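Local structure of histone FOLD protein (Methanopyrus kandleri, 1F1E) at the interface of chains A and B. The protein is an archaeal histone that joins two histone folds in one chain, binds DNA and probably pairs with a second copy of itself. Residues are numbered along the deposited sequence; one frame, centred on the assembly and turned at random. Chains: chain A/B, Histone FOLD protein.

The interface of chains A and B. Residues chain A 146-151; chain B 70-71, 146-150.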
# COMPACT_ATOMS: atom_id res chain seq x y z
N TYR A 146 7.65 -6.32 -4.01
CA TYR A 146 8.33 -5.41 -3.11
C TYR A 146 7.48 -4.16 -3.04
O TYR A 146 7.08 -3.69 -1.99
CB TYR A 146 9.73 -5.15 -3.63
CG TYR A 146 10.58 -4.33 -2.72
CD1 TYR A 146 10.50 -2.93 -2.76
CD2 TYR A 146 11.50 -4.89 -1.83
CE1 TYR A 146 11.26 -2.13 -1.95
CE2 TYR A 146 12.25 -4.11 -0.99
CZ TYR A 146 12.13 -2.75 -1.07
OH TYR A 146 12.89 -1.96 -0.27
N SER A 147 7.21 -3.58 -4.22
CA SER A 147 6.64 -2.27 -4.20
C SER A 147 5.17 -2.14 -3.82
O SER A 147 4.77 -1.06 -3.38
CB SER A 147 6.91 -1.58 -5.53
OG SER A 147 6.11 -2.12 -6.54
N MSE A 148 4.37 -3.17 -3.96
CA MSE A 148 2.94 -3.07 -3.73
C MSE A 148 2.55 -3.69 -2.39
O MSE A 148 3.21 -4.58 -1.85
CB MSE A 148 2.19 -3.76 -4.90
CG MSE A 148 2.21 -3.04 -6.21
SE MSE A 148 1.18 -1.54 -6.36
CE MSE A 148 2.56 -0.39 -6.67
N PRO A 149 1.43 -3.30 -1.84
CA PRO A 149 0.91 -3.97 -0.65
C PRO A 149 0.51 -5.39 -1.01
O PRO A 149 0.13 -5.68 -2.12
CB PRO A 149 -0.30 -3.10 -0.33
CG PRO A 149 -0.70 -2.56 -1.67
CD PRO A 149 0.59 -2.20 -2.34
N LYS A 150 0.54 -6.24 -0.02
CA LYS A 150 0.08 -7.63 -0.16
C LYS A 150 0.78 -8.30 -1.33
O LYS A 150 0.19 -9.12 -2.04
CB LYS A 150 -1.45 -7.71 -0.24
CG LYS A 150 -2.07 -7.33 1.08
CD LYS A 150 -1.87 -8.40 2.15
CE LYS A 150 -2.70 -7.74 3.29
NZ LYS A 150 -2.04 -8.10 4.50
N GLY A 151 2.05 -7.96 -1.52
CA GLY A 151 2.87 -8.59 -2.53
C GLY A 151 2.38 -8.33 -3.92
O GLY A 151 2.70 -9.02 -4.87
N LEU B 70 -4.88 -0.70 2.07
CA LEU B 70 -3.76 -1.53 2.50
C LEU B 70 -4.10 -3.02 2.50
O LEU B 70 -3.18 -3.84 2.71
CB LEU B 70 -3.33 -1.11 3.92
CG LEU B 70 -2.82 0.34 3.96
CD1 LEU B 70 -2.63 0.78 5.40
CD2 LEU B 70 -1.49 0.41 3.19
N MSE B 71 -5.35 -3.35 2.31
CA MSE B 71 -5.84 -4.73 2.22
C MSE B 71 -5.55 -5.47 3.54
O MSE B 71 -5.29 -6.64 3.59
CB MSE B 71 -5.37 -5.50 1.03
CG MSE B 71 -5.87 -4.88 -0.32
SE MSE B 71 -4.89 -5.61 -1.68
CE MSE B 71 -3.35 -4.74 -1.31
N TYR B 146 7.03 -7.89 1.70
CA TYR B 146 6.00 -8.46 0.86
C TYR B 146 4.74 -7.68 1.12
O TYR B 146 4.10 -7.13 0.23
CB TYR B 146 5.85 -9.94 1.18
CG TYR B 146 4.91 -10.67 0.28
CD1 TYR B 146 3.54 -10.66 0.55
CD2 TYR B 146 5.34 -11.41 -0.82
CE1 TYR B 146 2.63 -11.32 -0.24
CE2 TYR B 146 4.45 -12.07 -1.64
CZ TYR B 146 3.11 -12.01 -1.33
OH TYR B 146 2.22 -12.67 -2.10
N SER B 147 4.34 -7.61 2.40
CA SER B 147 3.04 -7.10 2.68
C SER B 147 2.82 -5.60 2.56
O SER B 147 1.68 -5.19 2.37
CB SER B 147 2.58 -7.61 4.04
OG SER B 147 3.26 -6.96 5.06
N MSE B 148 3.84 -4.78 2.67
CA MSE B 148 3.68 -3.35 2.69
C MSE B 148 4.07 -2.73 1.35
O MSE B 148 4.88 -3.26 0.58
CB MSE B 148 4.54 -2.76 3.84
CG MSE B 148 4.04 -3.01 5.23
SE MSE B 148 2.56 -2.09 5.77
CE MSE B 148 1.50 -3.55 6.03
N PRO B 149 3.57 -1.56 1.05
CA PRO B 149 4.04 -0.83 -0.13
C PRO B 149 5.49 -0.42 0.07
O PRO B 149 5.95 -0.20 1.16
CB PRO B 149 3.11 0.39 -0.11
CG PRO B 149 2.78 0.55 1.34
CD PRO B 149 2.55 -0.84 1.85
N LYS B 150 6.17 -0.26 -1.04
CA LYS B 150 7.56 0.24 -1.04
C LYS B 150 8.42 -0.61 -0.12
O LYS B 150 9.33 -0.10 0.54
CB LYS B 150 7.62 1.74 -0.73
CG LYS B 150 7.02 2.53 -1.86
CD LYS B 150 7.91 2.55 -3.11
CE LYS B 150 7.06 3.52 -3.97
NZ LYS B 150 7.23 3.07 -5.32
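This patch lies on the two-fold axis of the deposited two-chain assembly. The C-terminal ends of helix 137-147 from both chains meet here, each followed by a 3-10 turn, 149-152. Backbone hydrogen bonds hold the two turns together. A:Lys150 N donates to B:Ser147 O at 2.8 Å, nearly straight at 172°. The twin bond runs from B:Lys150 N to A:Ser147 O. In both, the donor sits above the carbonyl plane. A:Gly151 N donates to B:Tyr146 O at 2.8 Å, more bent at 135°. Thus the last carbonyls of one helix accept N-H groups from the other chain's turn. B:Tyr146 holds its ring beside this bond, with CG anti to the backbone N (chi1 -174°). A:Gly151 CA lies over the centre of one ring face, 3.6 Å from the centroid, as a CH-pi contact.

The side chain of A:Lys150 runs past B:Met71 in the opposite direction. Its CB packs on the selenomethionine methyl, B:Met71 CE, at 3.7 Å. CG touches that methyl too and lies 3.8 Å from B:Met71 CB. The chain bends at chi2, and CD passes the carbonyl B:Met71 O at 4.1 Å. CE passes close to this carbonyl, but nothing is read from that modelled separation. The chain bends again at chi4, and the amino group NZ ends 3.7 Å from B:Met71 O, with no hydrogen bond assigned. B:Met71, bent at chi3, brings its CE also to A:Pro149 CG, a tight contact at 3.4 Å. A:Pro149 and B:Met71 cross obliquely. The methyl thus packs on both A:Pro149 and A:Lys150.

Together, the paired turns join the ends of helices 137-147, and the B:Met71 packing ties chain A's turn to the segment after helix 60-70 of chain B. The patch forms part of the two-fold interface that would build an assembly of four histone folds from two chains.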